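Local atomic coordinates of SnoN,Epimerase SnoN (Streptomyces nogalater, PDB entry 5EP9), a protein that binds iron(III) and 2-oxoglutarate and acts as a non-heme iron epimerase in nogalamycin biosynthesis. Residues S151-A156 with A249-G254; H180-P185 with P199-M204; R65-H70 with L92-M97. One frame throughout, in Å; residues are numbered along the deposited sequence.

How the contacts relate
The centres of the three contacts lie 15 to 21 Å from the centre of the chain. None touches another. Contacts 1 and 2 are neighbours, with centres 21 Å apart and nearest atoms about 6 Å apart. Along the chain, contact 2 is nested inside the loop closed by contact 1. Contact 3 closes before either opens and lies across the chain's centre from contact 2, with 37 Å between their centres. The side chain of Ala153 in contact 1 is about 12 Å from the bound iron(III) ion. The side chain of Glu201 in contact 2 is about 13 Å from the bound iron(III) ion. In contact 3, the Met97 side chain is about 10 Å from that of Ser240, which binds 2-oxoglutarate.

Contact 1 of 3, residues S151-A156 with A249-G254; sequences STAGTA and AYRPTG
The Arg251 guanidinium lies with one face turned to the backbone of Ser151. On that face, Ser151 CA sits 3.9 Å above the plane, near its margin. Ser151 O comes over the same face and is 3.4 Å from Arg251 NH1, but the angle is too poor for a hydrogen bond. The methyl of Ala153 meets the guanidinium at a slant, with CB 3.8 Å from Arg251 NH2. The arginine chain starts with CG anti to the backbone N (chi1 -165°) and bends at chi3. This bend turns the flat group back over the 151-156 loop. Beside it, Ser151 and Ala249 are clasped by two hydrogen bonds. Ser151 N donates to Ala249 O at 2.7 Å. Ala249 N donates to Ser151 OG at 2.8 Å, and this bond is fairly straight at 163°. The Arg251 backbone is also hydrogen-bonded to that of Pro149, just before the 151-156 loop. The loop 151-156 leads into strand 157-162. Residues 249-254 come after strand 236-245. These strands are neighbours in the larger sheet. Residues 151-156 belong to the first SnoN part of the engineered chain and 249-254 to the second. The chemistry implies that backbone polar groups and one serine hydroxyl give this loop pair its directed hold, while the arginine adds packing and probably a weak electrostatic attraction to Ser151 O.

Contact 2 of 3, residues H180-P185 with P199-M204; sequences HLLPDP and PGEIWM
Leu182 CD1 is the atom that makes this contact from its side. It meets Met204 SD tip to tip at 3.9 Å, an apolar touch. The same methyl lies 4.0 Å from Glu201 CD and also reaches Glu201 CG, with the two side chains crossing obliquely. Leu182 holds CG anti to its carbonyl carbon (chi1 -66°), which sends the branch across to the other segment. Met204 is extended at chi2 (168°), which carries SD out toward Leu182. Both segments belong to the long loop between strands 173-175 and 207-209. Those strands lie in the smaller antiparallel sheet, as expected of the jelly-roll core of the cupin clan, and the sheet also includes strand 139-142, which ends in the iron ligand His142. In the engineered chain, 180-185 and 199-202 are in the first SnoN part, whereas Trp203 and Met204 begin the second. A short 3-10 turn sets the spacing of Glu201 and Met204, with Met204 N bonded to Glu201 O at 3.2 Å. Glu201 is buried, and its carboxylate is met by Arg198 through a salt bridge at OE1. Its OE2 is bonded to Phe196 N. Arg198 also bonds Pro183 O through NH1, so this one residue links the two segments on the polar side. Arg222 hydrogen-bonds Leu182 O and forms a salt bridge with Asp184.

Contact 3 of 3, residues R65-H70 with L92-M97; sequences RRLLAH and LGSDTM
This is a small, buried apolar contact between the C-terminal end of helix 54-70 and the start of helix 95-101. Leu67 carries it from the first helix. Its CD1 reaches Met97 CG at 3.7 Å, the two side chains meeting tip to tip. The same methyl touches Ser94 CB at 4.0 Å. Met97 holds CG anti to its carbonyl carbon (chi1 -64°), which turns CG toward Leu67. Both helices rest on the larger sheet: Met97 and Leu68 each touch Val125 of strand 118-128. All the residues lie in the first SnoN part of the engineered chain. Ser94 gives the contact its polar side. Its hydroxyl is anti to its backbone N (chi1 168°), where it meets the first turn of the helix. Ser94 OG accepts from Met97 N at 3.0 Å in an almost straight bond of 176°. A second bond, from Thr96 N, is weak. Ser94 OG is also hydrogen-bonded to Glu63 OE2 on helix 54-70, one turn before Leu67. Glu63 in turn forms a salt bridge with Arg66. The Glu63 carboxylate, near the N-terminal end of helix 95-101, would probably be favoured by the positive end of that helix's dipole. With its side chain accepting from the turn that follows, Ser94 is a classic serine N-cap, here set against a second helix.

Contact 1 of 3, residues S151-A156 with A249-G254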
loop_
_atom_site.group_PDB
_atom_site.type_symbol
_atom_site.label_atom_id
_atom_site.label_comp_id
_atom_site.label_asym_id
_atom_site.label_seq_id
_atom_site.Cartn_x
_atom_site.Cartn_y
_atom_site.Cartn_z
ATOM N N SER A 151 -14.093 7.605 4.472
ATOM C CA SER A 151 -14.879 7.254 5.663
ATOM C C SER A 151 -14.457 5.945 6.297
ATOM O O SER A 151 -14.524 5.803 7.476
ATOM C CB SER A 151 -16.407 7.225 5.266
ATOM O OG SER A 151 -16.646 6.264 4.232
ATOM N N THR A 152 -13.942 5.012 5.489
ATOM C CA THR A 152 -13.552 3.683 5.978
ATOM C C THR A 152 -12.045 3.497 6.096
ATOM O O THR A 152 -11.531 2.418 6.011
ATOM C CB THR A 152 -14.128 2.603 5.072
ATOM O OG1 THR A 152 -13.666 2.822 3.737
ATOM C CG2 THR A 152 -15.660 2.661 5.095
ATOM N N ALA A 153 -11.362 4.617 6.247
ATOM C CA ALA A 153 -9.913 4.647 6.385
ATOM C C ALA A 153 -9.359 3.648 7.402
ATOM O O ALA A 153 -8.363 2.976 7.138
ATOM C CB ALA A 153 -9.483 6.058 6.834
ATOM N N GLY A 154 -10.045 3.594 8.542
ATOM C CA GLY A 154 -9.755 2.711 9.632
ATOM C C GLY A 154 -9.759 1.222 9.324
ATOM O O GLY A 154 -9.219 0.447 10.120
ATOM N N THR A 155 -10.332 0.792 8.178
ATOM C CA THR A 155 -10.312 -0.643 7.812
ATOM C C THR A 155 -9.689 -0.889 6.421
ATOM O O THR A 155 -9.690 -2.002 5.936
ATOM C CB THR A 155 -11.707 -1.271 7.770
ATOM O OG1 THR A 155 -12.532 -0.488 6.910
ATOM C CG2 THR A 155 -12.275 -1.304 9.160
ATOM N N ALA A 156 -9.107 0.145 5.851
ATOM C CA ALA A 156 -8.422 -0.007 4.584
ATOM C C ALA A 156 -7.217 -0.914 4.718
ATOM O O ALA A 156 -6.733 -1.285 5.829
ATOM C CB ALA A 156 -8.017 1.323 4.068
ATOM N N ALA A 249 -16.862 6.549 1.411
ATOM C CA ALA A 249 -17.201 7.898 1.064
ATOM C C ALA A 249 -16.117 8.891 1.376
ATOM O O ALA A 249 -15.361 8.717 2.305
ATOM C CB ALA A 249 -18.567 8.358 1.708
ATOM N N TYR A 250 -16.138 9.987 0.595
ATOM C CA TYR A 250 -15.122 11.024 0.739
ATOM C C TYR A 250 -15.187 11.638 2.156
ATOM O O TYR A 250 -16.256 12.035 2.599
ATOM C CB TYR A 250 -15.274 12.126 -0.314
ATOM C CG TYR A 250 -14.148 13.156 -0.283
ATOM C CD1 TYR A 250 -12.844 12.806 -0.604
ATOM C CD2 TYR A 250 -14.408 14.497 -0.006
ATOM C CE1 TYR A 250 -11.825 13.740 -0.599
ATOM C CE2 TYR A 250 -13.395 15.457 -0.014
ATOM C CZ TYR A 250 -12.113 15.063 -0.289
ATOM O OH TYR A 250 -11.111 15.959 -0.313
ATOM N N ARG A 251 -14.034 11.771 2.758
ATOM C CA ARG A 251 -13.910 12.419 4.063
ATOM C C ARG A 251 -12.610 13.176 4.164
ATOM O O ARG A 251 -11.578 12.560 4.376
ATOM C CB ARG A 251 -14.000 11.368 5.206
ATOM C CG ARG A 251 -14.234 12.022 6.586
ATOM C CD ARG A 251 -14.301 11.045 7.758
ATOM N NE ARG A 251 -13.103 10.261 7.869
ATOM C CZ ARG A 251 -12.973 9.136 8.598
ATOM N NH1 ARG A 251 -13.991 8.641 9.307
ATOM N NH2 ARG A 251 -11.789 8.520 8.660
ATOM N N PRO A 252 -12.624 14.502 4.013
ATOM C CA PRO A 252 -11.356 15.224 4.022
ATOM C C PRO A 252 -10.576 15.086 5.349
ATOM O O PRO A 252 -11.159 15.042 6.399
ATOM C CB PRO A 252 -11.748 16.681 3.834
ATOM C CG PRO A 252 -13.183 16.722 3.499
ATOM C CD PRO A 252 -13.763 15.404 3.912
ATOM N N THR A 253 -9.287 14.893 5.235
ATOM C CA THR A 253 -8.379 14.913 6.395
ATOM C C THR A 253 -8.131 16.321 6.866
ATOM O O THR A 253 -7.744 16.532 7.989
ATOM C CB THR A 253 -6.991 14.381 6.060
ATOM O OG1 THR A 253 -6.391 15.228 5.051
ATOM C CG2 THR A 253 -7.061 12.993 5.502
ATOM N N GLY A 254 -8.385 17.306 6.015
ATOM C CA GLY A 254 -8.053 18.715 6.296
ATOM C C GLY A 254 -6.648 19.086 5.841
ATOM O O GLY A 254 -6.243 20.228 5.937
#

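Contact 2 of 3, residues H180-P185 with P199-M204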
loop_
_atom_site.group_PDB
_atom_site.type_symbol
_atom_site.label_atom_id
_atom_site.label_comp_id
_atom_site.label_asym_id
_atom_site.label_seq_id
_atom_site.Cartn_x
_atom_site.Cartn_y
_atom_site.Cartn_z
ATOM N N HIS A 180 -2.509 -2.654 15.125
ATOM C CA HIS A 180 -3.799 -2.274 14.516
ATOM C C HIS A 180 -4.991 -2.378 15.438
ATOM O O HIS A 180 -6.040 -1.874 15.126
ATOM C CB HIS A 180 -4.106 -3.076 13.216
ATOM C CG HIS A 180 -4.333 -4.540 13.418
ATOM N ND1 HIS A 180 -3.479 -5.354 14.140
ATOM C CD2 HIS A 180 -5.354 -5.322 13.020
ATOM C CE1 HIS A 180 -3.982 -6.579 14.182
ATOM N NE2 HIS A 180 -5.110 -6.584 13.487
ATOM N N LEU A 181 -4.825 -3.107 16.550
ATOM C CA LEU A 181 -5.882 -3.273 17.554
ATOM C C LEU A 181 -5.783 -2.316 18.704
ATOM O O LEU A 181 -6.564 -2.383 19.603
ATOM C CB LEU A 181 -5.816 -4.698 18.127
ATOM C CG LEU A 181 -5.824 -5.776 17.059
ATOM C CD1 LEU A 181 -5.574 -7.120 17.763
ATOM C CD2 LEU A 181 -7.189 -5.768 16.331
ATOM N N LEU A 182 -4.807 -1.438 18.678
ATOM C CA LEU A 182 -4.586 -0.476 19.733
ATOM C C LEU A 182 -5.592 0.659 19.539
ATOM O O LEU A 182 -6.038 0.887 18.432
ATOM C CB LEU A 182 -3.198 0.076 19.679
ATOM C CG LEU A 182 -2.067 -0.916 19.968
ATOM C CD1 LEU A 182 -0.741 -0.287 19.661
ATOM C CD2 LEU A 182 -2.041 -1.434 21.432
ATOM N N PRO A 183 -5.967 1.382 20.646
ATOM C CA PRO A 183 -6.759 2.578 20.516
ATOM C C PRO A 183 -6.013 3.673 19.798
ATOM O O PRO A 183 -4.826 3.595 19.617
ATOM C CB PRO A 183 -7.011 3.023 21.985
ATOM C CG PRO A 183 -6.014 2.336 22.825
ATOM C CD PRO A 183 -5.411 1.218 22.002
ATOM N N ASP A 184 -6.730 4.712 19.395
ATOM C CA ASP A 184 -6.109 5.896 18.745
ATOM C C ASP A 184 -5.076 6.591 19.577
ATOM O O ASP A 184 -5.233 6.714 20.769
ATOM C CB ASP A 184 -7.126 6.970 18.387
ATOM C CG ASP A 184 -8.088 6.529 17.302
ATOM O OD1 ASP A 184 -7.874 5.473 16.676
ATOM O OD2 ASP A 184 -9.055 7.288 17.083
ATOM N N PRO A 185 -4.032 7.104 18.906
ATOM C CA PRO A 185 -3.146 8.005 19.623
ATOM C C PRO A 185 -4.005 9.193 19.940
ATOM O O PRO A 185 -4.947 9.454 19.172
ATOM C CB PRO A 185 -2.031 8.298 18.607
ATOM C CG PRO A 185 -2.510 7.794 17.279
ATOM C CD PRO A 185 -3.748 7.001 17.455
ATOM N N PRO A 199 0.409 3.765 25.452
ATOM C CA PRO A 199 1.160 3.198 26.595
ATOM C C PRO A 199 1.467 1.721 26.343
ATOM O O PRO A 199 0.668 1.003 25.730
ATOM C CB PRO A 199 0.223 3.441 27.793
ATOM C CG PRO A 199 -1.041 4.102 27.234
ATOM C CD PRO A 199 -1.011 4.039 25.768
ATOM N N GLY A 200 2.692 1.329 26.643
ATOM C CA GLY A 200 3.148 -0.037 26.291
ATOM C C GLY A 200 3.599 -0.279 24.853
ATOM O O GLY A 200 4.240 -1.264 24.579
ATOM N N GLU A 201 3.213 0.577 23.906
ATOM C CA GLU A 201 3.519 0.337 22.471
ATOM C C GLU A 201 5.016 0.142 22.137
ATOM O O GLU A 201 5.327 -0.651 21.319
ATOM C CB GLU A 201 3.022 1.517 21.661
ATOM C CG GLU A 201 3.010 1.266 20.196
ATOM C CD GLU A 201 2.266 2.400 19.407
ATOM O OE1 GLU A 201 1.652 3.349 20.004
ATOM O OE2 GLU A 201 2.357 2.367 18.193
ATOM N N ILE A 202 5.908 0.917 22.752
ATOM C CA ILE A 202 7.324 0.791 22.463
ATOM C C ILE A 202 7.853 -0.641 22.825
ATOM O O ILE A 202 8.931 -1.047 22.314
ATOM C CB ILE A 202 8.207 1.869 23.156
ATOM C CG1 ILE A 202 8.087 1.869 24.651
ATOM C CG2 ILE A 202 7.967 3.261 22.601
ATOM C CD1 ILE A 202 9.232 2.670 25.300
ATOM N N TRP A 203 7.173 -1.301 23.842
ATOM C CA TRP A 203 7.571 -2.651 24.353
ATOM C C TRP A 203 7.084 -3.793 23.357
ATOM O O TRP A 203 7.380 -4.945 23.566
ATOM C CB TRP A 203 7.142 -2.863 25.776
ATOM C CG TRP A 203 7.802 -1.750 26.675
ATOM C CD1 TRP A 203 7.159 -0.793 27.294
ATOM C CD2 TRP A 203 9.195 -1.459 26.787
ATOM N NE1 TRP A 203 8.037 0.082 27.775
ATOM C CE2 TRP A 203 9.298 -0.299 27.490
ATOM C CE3 TRP A 203 10.361 -2.085 26.368
ATOM C CZ2 TRP A 203 10.472 0.225 27.810
ATOM C CZ3 TRP A 203 11.544 -1.528 26.628
ATOM C CH2 TRP A 203 11.625 -0.402 27.277
ATOM N N MET A 204 6.360 -3.453 22.349
ATOM C CA MET A 204 5.827 -4.451 21.422
ATOM C C MET A 204 6.752 -4.944 20.243
ATOM O O MET A 204 7.501 -4.186 19.705
ATOM C CB MET A 204 4.592 -3.914 20.689
ATOM C CG MET A 204 3.345 -3.773 21.604
ATOM S SD MET A 204 2.052 -2.795 20.708
ATOM C CE MET A 204 1.304 -4.265 19.800
#

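Contact 3 of 3, residues R65-H70 with L92-M97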
loop_
_atom_site.group_PDB
_atom_site.type_symbol
_atom_site.label_atom_id
_atom_site.label_comp_id
_atom_site.label_asym_id
_atom_site.label_seq_id
_atom_site.Cartn_x
_atom_site.Cartn_y
_atom_site.Cartn_z
ATOM N N ARG A 65 10.008 0.863 -14.035
ATOM C CA ARG A 65 11.239 1.613 -14.417
ATOM C C ARG A 65 10.997 2.691 -15.450
ATOM O O ARG A 65 11.547 3.793 -15.352
ATOM C CB ARG A 65 12.313 0.705 -14.990
ATOM C CG ARG A 65 12.946 -0.242 -13.958
ATOM C CD ARG A 65 14.117 -0.993 -14.599
ATOM N NE ARG A 65 14.934 -1.573 -13.554
ATOM C CZ ARG A 65 15.359 -2.853 -13.446
ATOM N NH1 ARG A 65 15.154 -3.784 -14.413
ATOM N NH2 ARG A 65 16.047 -3.202 -12.352
ATOM N N ARG A 66 10.154 2.355 -16.412
ATOM C CA ARG A 66 9.802 3.291 -17.469
ATOM C C ARG A 66 9.116 4.537 -16.901
ATOM O O ARG A 66 9.433 5.632 -17.266
ATOM C CB ARG A 66 8.860 2.645 -18.519
ATOM C CG ARG A 66 8.647 3.490 -19.763
ATOM C CD ARG A 66 7.524 2.932 -20.646
ATOM N NE ARG A 66 6.201 2.991 -19.975
ATOM C CZ ARG A 66 5.443 4.071 -19.897
ATOM N NH1 ARG A 66 5.853 5.223 -20.359
ATOM N NH2 ARG A 66 4.244 3.988 -19.328
ATOM N N LEU A 67 8.176 4.324 -16.000
ATOM C CA LEU A 67 7.441 5.417 -15.404
ATOM C C LEU A 67 8.399 6.339 -14.570
ATOM O O LEU A 67 8.352 7.541 -14.671
ATOM C CB LEU A 67 6.295 4.927 -14.558
ATOM C CG LEU A 67 5.081 4.399 -15.340
ATOM C CD1 LEU A 67 4.160 3.640 -14.443
ATOM C CD2 LEU A 67 4.266 5.456 -16.056
ATOM N N LEU A 68 9.233 5.720 -13.756
ATOM C CA LEU A 68 10.178 6.480 -12.918
ATOM C C LEU A 68 11.141 7.293 -13.716
ATOM O O LEU A 68 11.453 8.419 -13.360
ATOM C CB LEU A 68 10.934 5.545 -11.986
ATOM C CG LEU A 68 10.035 5.083 -10.829
ATOM C CD1 LEU A 68 10.471 3.763 -10.224
ATOM C CD2 LEU A 68 9.884 6.156 -9.722
ATOM N N ALA A 69 11.583 6.748 -14.851
ATOM C CA ALA A 69 12.572 7.393 -15.707
ATOM C C ALA A 69 11.968 8.401 -16.671
ATOM O O ALA A 69 12.542 9.447 -16.884
ATOM C CB ALA A 69 13.364 6.374 -16.512
ATOM N N HIS A 70 10.805 8.121 -17.221
ATOM C CA HIS A 70 10.244 8.912 -18.337
ATOM C C HIS A 70 9.067 9.799 -17.972
ATOM O O HIS A 70 8.769 10.752 -18.660
ATOM C CB HIS A 70 9.957 7.968 -19.522
ATOM C CG HIS A 70 11.230 7.344 -20.115
ATOM N ND1 HIS A 70 11.212 6.353 -21.070
ATOM C CD2 HIS A 70 12.551 7.600 -19.892
ATOM C CE1 HIS A 70 12.454 6.029 -21.411
ATOM N NE2 HIS A 70 13.290 6.774 -20.713
ATOM N N LEU A 92 -3.645 5.691 -13.107
ATOM C CA LEU A 92 -4.419 6.616 -13.962
ATOM C C LEU A 92 -3.761 6.826 -15.295
ATOM O O LEU A 92 -4.435 6.957 -16.248
ATOM C CB LEU A 92 -4.673 8.004 -13.322
ATOM C CG LEU A 92 -5.400 8.005 -11.951
ATOM C CD1 LEU A 92 -5.552 9.443 -11.409
ATOM C CD2 LEU A 92 -6.764 7.279 -12.078
ATOM N N GLY A 93 -2.452 6.898 -15.334
ATOM C CA GLY A 93 -1.681 7.085 -16.579
ATOM C C GLY A 93 -1.103 5.806 -17.240
ATOM O O GLY A 93 -0.770 5.815 -18.379
ATOM N N SER A 94 -1.166 4.691 -16.569
ATOM C CA SER A 94 -0.617 3.457 -17.077
ATOM C C SER A 94 -1.591 2.312 -16.953
ATOM O O SER A 94 -1.911 1.879 -15.870
ATOM C CB SER A 94 0.640 3.118 -16.228
ATOM O OG SER A 94 1.069 1.786 -16.499
ATOM N N ASP A 95 -2.055 1.843 -18.057
ATOM C CA ASP A 95 -2.911 0.660 -18.047
ATOM C C ASP A 95 -2.144 -0.544 -17.263
ATOM O O ASP A 95 -2.807 -1.373 -16.668
ATOM C CB ASP A 95 -3.263 0.249 -19.461
ATOM C CG ASP A 95 -4.194 1.357 -20.130
ATOM O OD1 ASP A 95 -4.766 2.150 -19.340
ATOM O OD2 ASP A 95 -4.368 1.430 -21.368
ATOM N N THR A 96 -0.846 -0.675 -17.485
ATOM C CA THR A 96 -0.133 -1.802 -17.125
ATOM C C THR A 96 -0.154 -1.777 -15.510
ATOM O O THR A 96 -0.567 -2.722 -14.892
ATOM C CB THR A 96 1.300 -1.776 -17.692
ATOM O OG1 THR A 96 1.260 -2.015 -19.095
ATOM C CG2 THR A 96 2.147 -2.871 -17.066
ATOM N N MET A 97 0.075 -0.618 -14.952
ATOM C CA MET A 97 -0.157 -0.449 -13.594
ATOM C C MET A 97 -1.614 -0.615 -13.094
ATOM O O MET A 97 -1.839 -1.173 -11.999
ATOM C CB MET A 97 0.485 0.885 -13.063
ATOM C CG MET A 97 2.002 0.895 -13.180
ATOM S SD MET A 97 2.666 -0.550 -12.297
ATOM C CE MET A 97 4.343 -0.518 -12.813
#